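Local coordinates for protein 6-phospho-beta-glucosidase (Thermotoga maritima, PDB 1UP7) that hydrolyses cellobiose 6'-phosphate to glucose 6-phosphate and glucose, using NAD+ and a manganese ion as cofactors, at residues F119-E124 against R411-L416; R172-M177 against E199-K204; E226-W231 against Y246-K251; E326-D331 against S359-V364. All blocks are in the same frame, centred on the assembly; numbering follows the deposited sequence.

Contact 1: F119-E124 against R411-L416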
# COMPACT_ATOMS: atom_id res chain seq x y z
N PHE A 119 -18.95 -19.19 -14.64
CA PHE A 119 -18.83 -19.13 -13.18
C PHE A 119 -19.51 -20.30 -12.43
O PHE A 119 -18.87 -20.91 -11.56
CB PHE A 119 -19.30 -17.74 -12.62
CG PHE A 119 -18.41 -16.56 -13.01
CD1 PHE A 119 -17.08 -16.75 -13.42
CD2 PHE A 119 -18.90 -15.25 -12.94
CE1 PHE A 119 -16.25 -15.66 -13.77
CE2 PHE A 119 -18.09 -14.15 -13.27
CZ PHE A 119 -16.77 -14.35 -13.70
N PRO A 120 -20.77 -20.62 -12.72
CA PRO A 120 -21.44 -21.75 -12.02
C PRO A 120 -20.75 -23.11 -12.25
O PRO A 120 -20.64 -23.91 -11.31
CB PRO A 120 -22.86 -21.78 -12.61
CG PRO A 120 -23.04 -20.43 -13.28
CD PRO A 120 -21.68 -19.98 -13.70
N ILE A 121 -20.28 -23.35 -13.46
CA ILE A 121 -19.58 -24.58 -13.77
C ILE A 121 -18.23 -24.63 -13.08
O ILE A 121 -17.92 -25.66 -12.46
CB ILE A 121 -19.50 -24.79 -15.31
CG1 ILE A 121 -20.90 -25.02 -15.90
CG2 ILE A 121 -18.65 -25.99 -15.66
CD1 ILE A 121 -21.02 -24.65 -17.44
N VAL A 122 -17.45 -23.53 -13.10
CA VAL A 122 -16.18 -23.56 -12.40
C VAL A 122 -16.35 -23.64 -10.87
O VAL A 122 -15.55 -24.31 -10.20
CB VAL A 122 -15.12 -22.49 -12.86
CG1 VAL A 122 -15.27 -22.09 -14.33
CG2 VAL A 122 -15.08 -21.33 -11.96
N GLU A 123 -17.42 -23.03 -10.34
CA GLU A 123 -17.70 -23.08 -8.92
C GLU A 123 -17.86 -24.52 -8.47
O GLU A 123 -17.25 -24.96 -7.49
CB GLU A 123 -18.97 -22.29 -8.58
CG GLU A 123 -18.70 -21.19 -7.59
CD GLU A 123 -19.90 -20.35 -7.24
OE1 GLU A 123 -20.77 -20.15 -8.12
OE2 GLU A 123 -19.95 -19.91 -6.05
N GLU A 124 -18.67 -25.26 -9.22
CA GLU A 124 -18.94 -26.66 -8.92
C GLU A 124 -17.67 -27.51 -9.07
O GLU A 124 -17.34 -28.30 -8.17
CB GLU A 124 -20.07 -27.17 -9.85
CG GLU A 124 -20.82 -28.40 -9.33
CD GLU A 124 -21.42 -29.25 -10.47
OE1 GLU A 124 -22.60 -29.00 -10.91
OE2 GLU A 124 -20.71 -30.18 -10.94
N ARG A 411 -30.36 -18.53 -20.48
CA ARG A 411 -31.23 -18.94 -19.38
C ARG A 411 -30.98 -20.38 -18.91
O ARG A 411 -31.36 -20.73 -17.81
CB ARG A 411 -32.73 -18.76 -19.71
CG ARG A 411 -33.25 -19.78 -20.67
CD ARG A 411 -34.44 -19.34 -21.49
NE ARG A 411 -34.64 -20.27 -22.61
CZ ARG A 411 -34.02 -20.21 -23.80
NH1 ARG A 411 -33.14 -19.23 -24.10
NH2 ARG A 411 -34.29 -21.14 -24.72
N GLU A 412 -30.36 -21.22 -19.75
CA GLU A 412 -30.03 -22.56 -19.31
C GLU A 412 -28.83 -22.59 -18.37
O GLU A 412 -28.63 -23.60 -17.71
CB GLU A 412 -29.75 -23.52 -20.49
CG GLU A 412 -30.90 -23.76 -21.44
CD GLU A 412 -30.39 -24.21 -22.80
OE1 GLU A 412 -29.56 -23.47 -23.45
OE2 GLU A 412 -30.80 -25.32 -23.21
N TYR A 413 -28.04 -21.51 -18.32
CA TYR A 413 -26.74 -21.55 -17.65
C TYR A 413 -26.66 -20.60 -16.49
O TYR A 413 -25.86 -20.78 -15.57
CB TYR A 413 -25.65 -21.18 -18.63
CG TYR A 413 -25.53 -22.22 -19.69
CD1 TYR A 413 -26.28 -22.13 -20.84
CD2 TYR A 413 -24.72 -23.33 -19.49
CE1 TYR A 413 -26.19 -23.08 -21.78
CE2 TYR A 413 -24.63 -24.30 -20.45
CZ TYR A 413 -25.36 -24.17 -21.58
OH TYR A 413 -25.28 -25.12 -22.53
N VAL A 414 -27.45 -19.55 -16.52
CA VAL A 414 -27.38 -18.58 -15.46
C VAL A 414 -28.75 -17.99 -15.23
O VAL A 414 -29.56 -17.84 -16.16
CB VAL A 414 -26.31 -17.48 -15.68
CG1 VAL A 414 -26.76 -16.47 -16.68
CG2 VAL A 414 -25.97 -16.81 -14.34
N LYS A 415 -29.01 -17.68 -13.97
CA LYS A 415 -30.24 -17.02 -13.61
C LYS A 415 -29.98 -15.88 -12.65
O LYS A 415 -29.48 -16.06 -11.53
CB LYS A 415 -31.28 -17.95 -13.01
CG LYS A 415 -32.53 -17.18 -12.66
CD LYS A 415 -33.80 -18.00 -12.83
CE LYS A 415 -35.06 -17.16 -12.48
NZ LYS A 415 -36.20 -18.02 -12.06
N LEU A 416 -30.34 -14.69 -13.10
CA LEU A 416 -30.19 -13.49 -12.29
C LEU A 416 -31.55 -12.94 -11.95
O LEU A 416 -32.46 -12.97 -12.78
CB LEU A 416 -29.42 -12.43 -13.04
CG LEU A 416 -27.93 -12.33 -12.80
CD1 LEU A 416 -27.27 -13.64 -12.46
CD2 LEU A 416 -27.24 -11.64 -13.97
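P120 and I121, neighbours on helix 109-131, reach Y413 in two different ways. The pyrrolidine of P120 meets the backbone: its CG lies 3.6 Å from O of Y413, a van der Waals contact with the carbonyl. I121 meets the ring instead. Its CG1 branch stands beside the backbone N (chi1 -66°) and the chain runs on nearly extended at chi2, which carries CD1 outward to 4.4 Å from CD2 of Y413. That methyl arrives at the ring edge, near the ring plane, not over a face. The helix belongs to the NAD-binding Rossmann-type domain of family 4 glycosidases, and it is kinked at P120, whose N lacks a hydrogen for the preceding turn. Across the proline the helix is still hydrogen-bonded, N of E123 to O of F119 at 2.8 Å. The partner segment is irregular chain after helix 396-409; through these few touches the C-terminal tail rests on the nucleotide-binding half. I121 also touches the bound NAD and leans on F81 and P83, while P120 packs on Y375 of helix 355-376. The phenol plane of Y413 stands upright on its CA-CB-CG plane (chi2 89°); together with chi1 (-66°) this turns the CD2 edge to I121.

Contact 2: R172-M177 against E199-K204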
# COMPACT_ATOMS: atom_id res chain seq x y z
N ARG A 172 7.87 -17.33 -28.84
CA ARG A 172 8.26 -18.08 -30.05
C ARG A 172 8.70 -17.18 -31.20
O ARG A 172 9.70 -17.44 -31.83
CB ARG A 172 7.12 -19.00 -30.49
CG ARG A 172 7.54 -20.18 -31.40
CD ARG A 172 6.55 -20.44 -32.57
NE ARG A 172 5.39 -19.52 -32.56
CZ ARG A 172 5.27 -18.43 -33.35
NH1 ARG A 172 6.23 -18.12 -34.22
NH2 ARG A 172 4.19 -17.66 -33.25
N GLU A 173 7.94 -16.12 -31.44
CA GLU A 173 8.25 -15.18 -32.51
C GLU A 173 9.65 -14.56 -32.29
O GLU A 173 10.47 -14.48 -33.21
CB GLU A 173 7.17 -14.10 -32.53
CG GLU A 173 7.19 -13.23 -33.78
CD GLU A 173 5.86 -12.52 -33.97
OE1 GLU A 173 4.92 -12.81 -33.16
OE2 GLU A 173 5.75 -11.71 -34.94
N ILE A 174 9.91 -14.15 -31.04
CA ILE A 174 11.20 -13.57 -30.65
C ILE A 174 12.33 -14.56 -30.76
O ILE A 174 13.41 -14.25 -31.32
CB ILE A 174 11.12 -13.02 -29.20
CG1 ILE A 174 10.19 -11.82 -29.14
CG2 ILE A 174 12.50 -12.60 -28.71
CD1 ILE A 174 10.39 -10.87 -30.25
N ALA A 175 12.11 -15.76 -30.24
CA ALA A 175 13.12 -16.80 -30.37
C ALA A 175 13.48 -17.09 -31.82
O ALA A 175 14.65 -17.35 -32.13
CB ALA A 175 12.68 -18.07 -29.65
N GLU A 176 12.49 -17.04 -32.70
CA GLU A 176 12.72 -17.22 -34.15
C GLU A 176 13.51 -16.07 -34.74
O GLU A 176 14.44 -16.27 -35.50
CB GLU A 176 11.37 -17.36 -34.88
CG GLU A 176 11.16 -18.69 -35.60
CD GLU A 176 9.97 -19.46 -35.05
OE1 GLU A 176 8.87 -18.86 -34.92
OE2 GLU A 176 10.13 -20.67 -34.76
N MET A 177 13.13 -14.84 -34.37
CA MET A 177 13.81 -13.63 -34.84
C MET A 177 15.31 -13.68 -34.58
O MET A 177 16.13 -13.25 -35.41
CB MET A 177 13.29 -12.43 -34.04
CG MET A 177 12.19 -11.60 -34.65
SD MET A 177 12.19 -9.99 -33.80
CE MET A 177 13.70 -9.29 -34.44
N GLU A 199 6.98 -4.34 -22.39
CA GLU A 199 7.74 -3.11 -22.24
C GLU A 199 9.20 -3.32 -22.61
O GLU A 199 9.84 -2.42 -23.17
CB GLU A 199 7.59 -2.61 -20.79
CG GLU A 199 7.94 -1.15 -20.56
CD GLU A 199 7.37 -0.61 -19.25
OE1 GLU A 199 6.43 -1.20 -18.69
OE2 GLU A 199 7.87 0.41 -18.77
N LYS A 200 9.72 -4.50 -22.29
CA LYS A 200 11.13 -4.83 -22.55
C LYS A 200 11.28 -6.24 -23.08
O LYS A 200 10.53 -7.14 -22.69
CB LYS A 200 12.01 -4.66 -21.27
CG LYS A 200 11.84 -3.28 -20.57
CD LYS A 200 13.13 -2.48 -20.50
CE LYS A 200 13.09 -1.20 -21.36
NZ LYS A 200 14.49 -0.94 -21.98
N VAL A 201 12.24 -6.44 -23.97
CA VAL A 201 12.56 -7.76 -24.47
C VAL A 201 14.04 -8.02 -24.30
O VAL A 201 14.87 -7.23 -24.73
CB VAL A 201 12.19 -7.96 -25.96
CG1 VAL A 201 12.60 -9.36 -26.39
CG2 VAL A 201 10.72 -7.81 -26.16
N PHE A 202 14.35 -9.15 -23.68
CA PHE A 202 15.71 -9.59 -23.50
C PHE A 202 15.89 -10.96 -24.17
O PHE A 202 15.07 -11.86 -23.98
CB PHE A 202 16.07 -9.74 -22.01
CG PHE A 202 16.04 -8.46 -21.21
CD1 PHE A 202 14.85 -8.03 -20.59
CD2 PHE A 202 17.20 -7.71 -21.04
CE1 PHE A 202 14.84 -6.85 -19.84
CE2 PHE A 202 17.18 -6.52 -20.28
CZ PHE A 202 16.01 -6.09 -19.69
N VAL A 203 16.97 -11.11 -24.94
CA VAL A 203 17.32 -12.40 -25.53
C VAL A 203 18.75 -12.73 -25.11
O VAL A 203 19.69 -11.98 -25.38
CB VAL A 203 17.22 -12.39 -27.06
CG1 VAL A 203 17.88 -13.66 -27.66
CG2 VAL A 203 15.76 -12.27 -27.48
N LYS A 204 18.90 -13.86 -24.43
CA LYS A 204 20.20 -14.22 -23.82
C LYS A 204 20.83 -13.07 -23.00
O LYS A 204 22.05 -12.86 -23.02
CB LYS A 204 21.19 -14.74 -24.88
CG LYS A 204 20.88 -16.14 -25.40
CD LYS A 204 21.80 -16.51 -26.56
CE LYS A 204 21.25 -17.72 -27.31
NZ LYS A 204 22.11 -18.13 -28.47
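I174 faces V201 and V203 in a helix-on-sheet packing: helix 166-177, from the Rossmann-type domain, lies against strand 195-203 of the antiparallel sheet in the C-terminal domain. The two valines are alternate residues of the strand, so their side chains emerge on the same face of the sheet, toward the helix, whereas F202 between them points away. I174 meets both with a single atom, CG2. This gamma methyl stands anti to the backbone N and beside the carbonyl carbon, with the longer CG1 branch swung to the backbone-N side (chi1 -68°). The valines answer with different branches. V201 offers CG1, the methyl anti to its own backbone N, at 4.0 Å from CG2 of I174. V203 has nearly the same first torsion (168°), yet turns its other methyl, CG2, to the helix. Each valine crosses the isoleucine obliquely, and the contact is wholly apolar and buried. Around it, I174 also touches V185 of the adjoining strand and V212 of helix 209-216, while on the far side of the strand F202 makes a cation-pi contact with R344 of the second subunit. On the helix itself, R172 and E176 are linked one turn apart by a salt bridge in which NH1 of R172 lies 2.8 Å from OE1 of E176. The carboxylate oxygen sits almost in the guanidinium plane, and the N-H...O angle is 147°. The tightest approach between helix and strand is methyl to methyl, with CG2 of I174 3.5 Å from CG2 of V203.

Contact 3: E226-W231 against Y246-K251; sequences EDFPTW and YYLMEK
A buried Met-aromatic contact joins F228 and M249 in the C-terminal domain, where the loop leading into helix 230-236 passes the junction between helices 245-248 and 250-258. The sulfur of M249 sits over one face of the phenyl ring, SD 4.5 Å from the centroid of F228 and 15° off the ring normal, displaced somewhat from the ring centre. M249 leaves the backbone with CG beside its own N, continues extended through chi2, and then bends at chi3 (64°). The bend turns the terminal methyl to the backbone of the loop, where CE of M249 is 3.5 Å from O of E226. SD stays equally close to that oxygen, so the thioether spans the ring and the carbonyl. L248 adds a second apolar touch, its CD1 4.2 Å from CE2 of F228 in an oblique approach. With a serine in place of M249, the F228 face would probably lose its sulfur and a gap would open beside the carbonyl of E226. The carboxylate of E226 is engaged elsewhere, in salt bridges from OE1 to R245 and K256. M249 occupies the N-cap position of helix 250-258 and is also the first residue to leave helical geometry after 245-248, so the sulfur is set at a break between two helices. V396 of the third subunit packs on P229 and L248. Within the chain, F232 of helix 230-236 meets the F228 ring with the planes at about 30°, and L248 packs on F356 and F360 of helix 355-376.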
# COMPACT_ATOMS: atom_id res chain seq x y z
N GLU A 226 -5.36 -3.56 -40.31
CA GLU A 226 -5.67 -3.86 -38.92
C GLU A 226 -4.52 -3.78 -37.94
O GLU A 226 -4.70 -4.03 -36.75
CB GLU A 226 -6.18 -5.29 -38.82
CG GLU A 226 -7.68 -5.43 -38.77
CD GLU A 226 -8.09 -6.85 -39.03
OE1 GLU A 226 -8.13 -7.68 -38.06
OE2 GLU A 226 -8.34 -7.14 -40.22
N ASP A 227 -3.32 -3.51 -38.41
CA ASP A 227 -2.18 -3.43 -37.52
C ASP A 227 -1.96 -2.01 -37.08
O ASP A 227 -2.25 -1.06 -37.81
CB ASP A 227 -0.94 -3.90 -38.29
CG ASP A 227 -1.07 -5.34 -38.75
OD1 ASP A 227 -1.95 -6.04 -38.20
OD2 ASP A 227 -0.37 -5.83 -39.67
N PHE A 228 -1.39 -1.88 -35.90
CA PHE A 228 -1.06 -0.57 -35.40
C PHE A 228 -0.00 -0.01 -36.31
O PHE A 228 0.92 -0.71 -36.68
CB PHE A 228 -0.61 -0.73 -33.98
CG PHE A 228 -1.65 -1.27 -33.13
CD1 PHE A 228 -1.79 -2.66 -32.98
CD2 PHE A 228 -2.53 -0.42 -32.47
CE1 PHE A 228 -2.80 -3.19 -32.15
CE2 PHE A 228 -3.53 -0.91 -31.64
CZ PHE A 228 -3.66 -2.32 -31.46
N PRO A 229 -0.19 1.21 -36.76
CA PRO A 229 0.83 1.87 -37.60
C PRO A 229 2.12 2.13 -36.81
O PRO A 229 2.15 2.04 -35.58
CB PRO A 229 0.12 3.13 -38.08
CG PRO A 229 -1.04 3.32 -37.15
CD PRO A 229 -1.38 2.03 -36.51
N THR A 230 3.19 2.40 -37.53
CA THR A 230 4.50 2.64 -36.94
C THR A 230 4.52 3.75 -35.88
O THR A 230 5.15 3.58 -34.84
CB THR A 230 5.54 2.89 -38.09
OG1 THR A 230 5.66 1.69 -38.88
CG2 THR A 230 6.95 3.15 -37.52
N TRP A 231 3.83 4.86 -36.13
CA TRP A 231 3.82 5.96 -35.19
C TRP A 231 3.29 5.53 -33.81
O TRP A 231 3.69 6.06 -32.77
CB TRP A 231 3.02 7.09 -35.83
CG TRP A 231 1.59 6.76 -36.08
CD1 TRP A 231 1.01 6.45 -37.28
CD2 TRP A 231 0.55 6.74 -35.11
NE1 TRP A 231 -0.33 6.25 -37.11
CE2 TRP A 231 -0.64 6.43 -35.78
CE3 TRP A 231 0.50 7.00 -33.74
CZ2 TRP A 231 -1.85 6.37 -35.14
CZ3 TRP A 231 -0.69 6.91 -33.09
CH2 TRP A 231 -1.86 6.61 -33.80
N TYR A 246 -9.48 -4.07 -30.33
CA TYR A 246 -10.92 -3.92 -30.06
C TYR A 246 -11.22 -2.68 -29.26
O TYR A 246 -12.29 -2.11 -29.41
CB TYR A 246 -11.53 -5.14 -29.36
CG TYR A 246 -11.44 -6.40 -30.19
CD1 TYR A 246 -12.28 -6.60 -31.28
CD2 TYR A 246 -10.49 -7.39 -29.91
CE1 TYR A 246 -12.18 -7.75 -32.08
CE2 TYR A 246 -10.37 -8.53 -30.69
CZ TYR A 246 -11.21 -8.70 -31.78
OH TYR A 246 -11.09 -9.84 -32.55
N TYR A 247 -10.26 -2.28 -28.43
CA TYR A 247 -10.34 -1.05 -27.66
C TYR A 247 -9.90 0.15 -28.46
O TYR A 247 -10.66 1.10 -28.52
CB TYR A 247 -9.49 -1.18 -26.43
CG TYR A 247 -10.00 -2.20 -25.46
CD1 TYR A 247 -9.68 -3.55 -25.62
CD2 TYR A 247 -10.78 -1.82 -24.39
CE1 TYR A 247 -10.12 -4.49 -24.74
CE2 TYR A 247 -11.22 -2.76 -23.46
CZ TYR A 247 -10.90 -4.09 -23.65
OH TYR A 247 -11.32 -5.04 -22.77
N LEU A 248 -8.72 0.09 -29.10
CA LEU A 248 -8.09 1.27 -29.68
C LEU A 248 -8.44 1.48 -31.16
O LEU A 248 -8.23 2.55 -31.73
CB LEU A 248 -6.58 1.19 -29.49
CG LEU A 248 -6.16 1.37 -28.04
CD1 LEU A 248 -4.85 0.67 -27.94
CD2 LEU A 248 -6.07 2.85 -27.62
N MET A 249 -8.98 0.41 -31.76
CA MET A 249 -9.46 0.40 -33.15
C MET A 249 -10.94 -0.06 -33.22
O MET A 249 -11.33 -0.81 -34.14
CB MET A 249 -8.59 -0.52 -34.02
CG MET A 249 -7.16 -0.06 -34.20
SD MET A 249 -6.13 -1.28 -35.06
CE MET A 249 -6.84 -1.31 -36.49
N GLU A 250 -11.74 0.41 -32.28
CA GLU A 250 -13.10 -0.07 -32.11
C GLU A 250 -13.94 0.08 -33.38
O GLU A 250 -14.52 -0.92 -33.82
CB GLU A 250 -13.84 0.59 -30.95
CG GLU A 250 -15.13 -0.10 -30.61
CD GLU A 250 -15.89 0.56 -29.46
OE1 GLU A 250 -15.33 1.42 -28.74
OE2 GLU A 250 -17.06 0.22 -29.29
N LYS A 251 -14.02 1.28 -33.96
CA LYS A 251 -14.82 1.45 -35.16
C LYS A 251 -14.38 0.51 -36.28
O LYS A 251 -15.22 -0.09 -36.94
CB LYS A 251 -14.89 2.89 -35.70
CG LYS A 251 -15.42 3.90 -34.69
CD LYS A 251 -15.31 5.36 -35.21
CE LYS A 251 -13.96 5.70 -35.82
NZ LYS A 251 -13.93 7.07 -36.42

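Contact 4: E326-D331 against S359-V364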
# COMPACT_ATOMS: atom_id res chain seq x y z
N GLU A 326 4.73 -2.92 -9.25
CA GLU A 326 4.68 -2.27 -7.96
C GLU A 326 3.56 -1.21 -7.85
O GLU A 326 3.10 -0.95 -6.75
CB GLU A 326 6.04 -1.71 -7.55
CG GLU A 326 6.47 -0.46 -8.28
CD GLU A 326 7.88 -0.01 -7.91
OE1 GLU A 326 8.85 -0.82 -8.01
OE2 GLU A 326 8.03 1.18 -7.52
N ASN A 327 3.14 -0.62 -8.97
CA ASN A 327 2.11 0.41 -8.92
C ASN A 327 0.73 -0.14 -9.29
O ASN A 327 -0.11 0.56 -9.80
CB ASN A 327 2.49 1.64 -9.75
CG ASN A 327 2.73 1.32 -11.23
OD1 ASN A 327 3.00 0.17 -11.60
ND2 ASN A 327 2.62 2.34 -12.07
N LEU A 328 0.52 -1.43 -9.02
CA LEU A 328 -0.81 -2.03 -9.13
C LEU A 328 -1.03 -2.80 -7.82
O LEU A 328 -0.05 -3.29 -7.23
CB LEU A 328 -0.84 -2.99 -10.31
CG LEU A 328 -1.69 -2.80 -11.57
CD1 LEU A 328 -2.48 -1.50 -11.66
CD2 LEU A 328 -0.85 -3.03 -12.80
N PRO A 329 -2.27 -2.92 -7.33
CA PRO A 329 -2.48 -3.69 -6.08
C PRO A 329 -2.00 -5.14 -6.14
O PRO A 329 -2.10 -5.80 -7.17
CB PRO A 329 -3.99 -3.61 -5.85
CG PRO A 329 -4.45 -2.39 -6.63
CD PRO A 329 -3.54 -2.41 -7.87
N ASP A 330 -1.50 -5.64 -5.03
CA ASP A 330 -1.05 -7.03 -4.94
C ASP A 330 -2.09 -8.07 -5.36
O ASP A 330 -1.74 -9.11 -5.90
CB ASP A 330 -0.65 -7.37 -3.51
CG ASP A 330 0.50 -6.56 -3.02
OD1 ASP A 330 1.25 -6.00 -3.86
OD2 ASP A 330 0.72 -6.44 -1.77
N ASP A 331 -3.35 -7.81 -5.05
CA ASP A 331 -4.42 -8.77 -5.28
C ASP A 331 -4.94 -8.78 -6.71
O ASP A 331 -5.75 -9.64 -7.04
CB ASP A 331 -5.60 -8.52 -4.32
CG ASP A 331 -6.06 -7.07 -4.37
OD1 ASP A 331 -6.80 -6.67 -5.29
OD2 ASP A 331 -5.66 -6.22 -3.56
N SER A 359 -4.26 2.37 -17.55
CA SER A 359 -5.58 2.89 -17.86
C SER A 359 -6.50 1.73 -18.27
O SER A 359 -7.66 1.67 -17.81
CB SER A 359 -5.56 3.94 -18.96
OG SER A 359 -5.12 3.40 -20.21
N PHE A 360 -5.98 0.81 -19.08
CA PHE A 360 -6.80 -0.36 -19.44
C PHE A 360 -6.92 -1.38 -18.32
O PHE A 360 -8.01 -1.84 -18.04
CB PHE A 360 -6.29 -1.05 -20.71
CG PHE A 360 -6.31 -0.16 -21.93
CD1 PHE A 360 -7.51 0.05 -22.62
CD2 PHE A 360 -5.15 0.46 -22.37
CE1 PHE A 360 -7.53 0.88 -23.74
CE2 PHE A 360 -5.17 1.27 -23.49
CZ PHE A 360 -6.36 1.49 -24.16
N ILE A 361 -5.81 -1.73 -17.67
CA ILE A 361 -5.84 -2.77 -16.67
C ILE A 361 -6.81 -2.45 -15.52
O ILE A 361 -7.60 -3.32 -15.11
CB ILE A 361 -4.42 -3.05 -16.11
CG1 ILE A 361 -3.45 -3.53 -17.24
CG2 ILE A 361 -4.49 -4.01 -14.92
CD1 ILE A 361 -1.98 -3.54 -16.81
N HIS A 362 -6.74 -1.22 -14.99
CA HIS A 362 -7.60 -0.82 -13.89
C HIS A 362 -9.07 -0.92 -14.34
O HIS A 362 -9.89 -1.51 -13.66
CB HIS A 362 -7.30 0.64 -13.47
CG HIS A 362 -6.13 0.80 -12.56
ND1 HIS A 362 -6.02 0.13 -11.35
CD2 HIS A 362 -5.04 1.61 -12.64
CE1 HIS A 362 -4.91 0.50 -10.74
NE2 HIS A 362 -4.31 1.42 -11.49
N ALA A 363 -9.41 -0.34 -15.49
CA ALA A 363 -10.82 -0.27 -15.90
C ALA A 363 -11.42 -1.68 -16.10
O ALA A 363 -12.52 -2.00 -15.64
CB ALA A 363 -10.99 0.58 -17.24
N VAL A 364 -10.66 -2.54 -16.76
CA VAL A 364 -11.15 -3.88 -16.97
C VAL A 364 -11.16 -4.69 -15.68
O VAL A 364 -12.08 -5.49 -15.46
CB VAL A 364 -10.37 -4.56 -18.10
CG1 VAL A 364 -10.76 -6.03 -18.23
CG2 VAL A 364 -10.65 -3.79 -19.42
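L328 places one methyl over the imidazole of H362. Its CD1 lies over a ring face, 3.3 Å from CE1 of H362 and 3.5 Å from NE2, so it sits toward the CE1-NE2 side of the ring, away from CG. The approach is close, and the torsions of L328 (chi1 -114°, chi2 4°) lie away from the usual staggered ones, which may reflect strain or the limits of the model. The leucine's other methyl, CD2, is 4.2 Å from CD1 of I361, the two side chains crossing at about a right angle. CD of P329 comes obliquely to the ring, 4.3 Å from CE1 of H362. In the second shell, ND1 of H362 is hydrogen-bonded to OH of Y332, which helps fix how the ring is turned, and the imidazole stacks on H362 of the third subunit. Replacing H362 by a leucine is likely to leave the Y332 hydroxyl without its bond and the subunit interface without a stacked ring. L358, a turn earlier on the same helix, also touches L328, and I361 leans on L192. The contact thus sets the loop between strands 313-320 and 333-341 against helix 355-376, whose F360 meets strand 195-203 and helix 245-248.

Overall arrangement
From the N terminus, the chain first builds much of the Rossmann-type domain, and contact 1 opens on helix 109-131. It closes only near the C terminus, at 411-416, and so encloses the other three. Inside that long excursion the rest follow in series, with none crossing: contact 2 closes a short loop from the last Rossmann-side helix to the C-terminal domain's antiparallel sheet, contact 3 closes another between a loop and the break between two helices, and contact 4 joins a strand-connecting loop to helix 355-376. Contacts 3 and 4 touch, through Y247 and L248 against F360 and V364, and both reach the third subunit. Contacts 1 and 2 lie on opposite sides of the chain's centre.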